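Long-range contact in aldo-keto Reductase, OXIDOREDUCTASE (Salmonella typhimurium, PDB 5T79), which binds NADPH and probably works as an aldo-keto reductase, reducing aldehydes such as 3-hydroxybutanal to the corresponding alcohol: residues G108-R113 with R139-T144. Residues are numbered along the deposited sequence; the frame is centred on the assembly and turned at random.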
# COMPACT_ATOMS: atom_id res chain seq x y z
N GLY A 108 10.62 -15.38 14.24
CA GLY A 108 9.72 -15.33 13.08
C GLY A 108 8.68 -14.24 13.10
O GLY A 108 7.67 -14.33 12.41
N ASP A 109 8.92 -13.22 13.92
CA ASP A 109 8.00 -12.11 14.12
C ASP A 109 8.80 -10.94 14.66
O ASP A 109 9.95 -11.08 15.01
CB ASP A 109 6.97 -12.52 15.18
CG ASP A 109 5.72 -11.63 15.21
OD1 ASP A 109 5.66 -10.58 14.56
OD2 ASP A 109 4.80 -12.01 15.94
N TRP A 110 8.17 -9.78 14.70
CA TRP A 110 8.77 -8.58 15.27
C TRP A 110 9.90 -7.87 14.50
O TRP A 110 9.88 -7.83 13.29
CB TRP A 110 9.11 -8.83 16.76
CG TRP A 110 7.88 -9.20 17.55
CD1 TRP A 110 7.60 -10.41 18.11
CD2 TRP A 110 6.76 -8.36 17.83
NE1 TRP A 110 6.39 -10.37 18.73
CE2 TRP A 110 5.85 -9.12 18.57
CE3 TRP A 110 6.45 -7.04 17.53
CZ2 TRP A 110 4.64 -8.61 19.02
CZ3 TRP A 110 5.25 -6.53 17.97
CH2 TRP A 110 4.37 -7.31 18.71
N GLY A 111 10.82 -7.25 15.23
CA GLY A 111 11.88 -6.47 14.63
C GLY A 111 13.36 -6.76 14.71
O GLY A 111 14.14 -5.85 14.49
N SER A 112 13.76 -7.98 15.04
CA SER A 112 15.18 -8.25 15.16
C SER A 112 15.88 -8.21 13.80
O SER A 112 15.26 -8.43 12.76
CB SER A 112 15.44 -9.61 15.81
OG SER A 112 14.96 -10.68 15.00
N ARG A 113 17.20 -7.97 13.84
CA ARG A 113 18.05 -8.03 12.65
C ARG A 113 17.98 -9.44 12.07
O ARG A 113 17.87 -9.61 10.85
CB ARG A 113 19.48 -7.66 13.05
CG ARG A 113 20.53 -7.87 11.95
CD ARG A 113 21.93 -7.70 12.54
NE ARG A 113 22.99 -7.72 11.52
CZ ARG A 113 23.30 -6.69 10.73
NH1 ARG A 113 22.63 -5.54 10.83
NH2 ARG A 113 24.29 -6.79 9.85
N ARG A 139 5.62 -3.21 11.19
CA ARG A 139 4.94 -2.58 12.33
C ARG A 139 5.96 -2.35 13.43
O ARG A 139 6.98 -3.06 13.45
CB ARG A 139 3.78 -3.46 12.87
CG ARG A 139 4.24 -4.87 13.29
CD ARG A 139 3.49 -5.42 14.50
NE ARG A 139 3.77 -6.84 14.70
CZ ARG A 139 3.08 -7.64 15.51
NH1 ARG A 139 2.06 -7.16 16.22
NH2 ARG A 139 3.40 -8.92 15.64
N PRO A 140 5.73 -1.39 14.35
CA PRO A 140 6.70 -1.18 15.44
C PRO A 140 6.95 -2.42 16.28
O PRO A 140 6.04 -3.25 16.47
CB PRO A 140 6.00 -0.13 16.32
CG PRO A 140 5.10 0.61 15.38
CD PRO A 140 4.58 -0.47 14.47
N ASP A 141 8.18 -2.52 16.83
CA ASP A 141 8.58 -3.55 17.80
C ASP A 141 9.07 -2.79 19.05
O ASP A 141 10.25 -2.45 19.12
CB ASP A 141 9.63 -4.51 17.22
CG ASP A 141 10.12 -5.57 18.21
OD1 ASP A 141 9.51 -5.71 19.30
OD2 ASP A 141 11.02 -6.32 17.85
N PRO A 142 8.19 -2.52 20.03
CA PRO A 142 8.62 -1.71 21.19
C PRO A 142 9.71 -2.31 22.09
O PRO A 142 10.37 -1.56 22.79
CB PRO A 142 7.33 -1.53 22.01
CG PRO A 142 6.39 -2.59 21.53
CD PRO A 142 6.74 -2.82 20.08
N GLU A 143 9.91 -3.64 22.03
CA GLU A 143 10.85 -4.36 22.90
C GLU A 143 12.25 -4.59 22.30
O GLU A 143 13.13 -5.10 23.00
CB GLU A 143 10.24 -5.70 23.34
CG GLU A 143 8.95 -5.56 24.16
CD GLU A 143 9.01 -4.60 25.34
OE1 GLU A 143 9.97 -4.69 26.13
OE2 GLU A 143 8.09 -3.76 25.46
N THR A 144 12.45 -4.21 21.03
CA THR A 144 13.76 -4.29 20.34
C THR A 144 14.24 -2.87 20.12
O THR A 144 13.45 -2.07 19.62
CB THR A 144 13.58 -5.03 18.99
OG1 THR A 144 13.19 -6.38 19.24
CG2 THR A 144 14.83 -4.99 18.09
O HOH W 1 2.62 -11.16 17.27
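Arg139 lays its guanidinium flat over one face of the Trp110 indole: the two planes are only 12° apart, and Arg139 CZ stands 3.7 Å from the centroid of the Trp110 six-membered ring, a cation-pi contact. The outer rim carries most of it, with Trp110 CH2 3.4 Å from Arg139 NH1. In its own plane the same guanidinium meets Asp109, whose OD1 accepts a hydrogen bond from Arg139 NH2 through its syn lone pair, 3.0 Å long (159° at the hydrogen), within a salt bridge. A water donates to Asp109 OD2 and accepts from Arg139 NH2, closing a small ring beside it. Asp109 OD1 also receives Trp110 N, from above the carboxylate plane, which ties the acid to the backbone carrying the indole. Further along, Asp141 has CG anti to its backbone N (chi1 178°), bringing OD2 to Gly111 N at 2.8 Å. Thr144 OG1 donates to that oxygen at 2.6 Å from the opposite face of the carboxylate, and Thr144 CG2 packs against Gly111 O. The Thr144 bond spans the type I turn Asp141-Thr144. In the second shell, Gly99 O accepts from Arg139 NE and Thr101 OG1 bonds Asp109 OD2, so both salt-bridge partners are also held through a second atom. Ser112 OG caps Tyr115 N at the start of helix 113-127. The contact thus joins two neighbouring strand-to-helix loops, those following strands 93-98 and 132-137, at the C-terminal rim of the aldo-keto reductase TIM barrel, with the Arg139 side chain about 6 Å from bound NADPH.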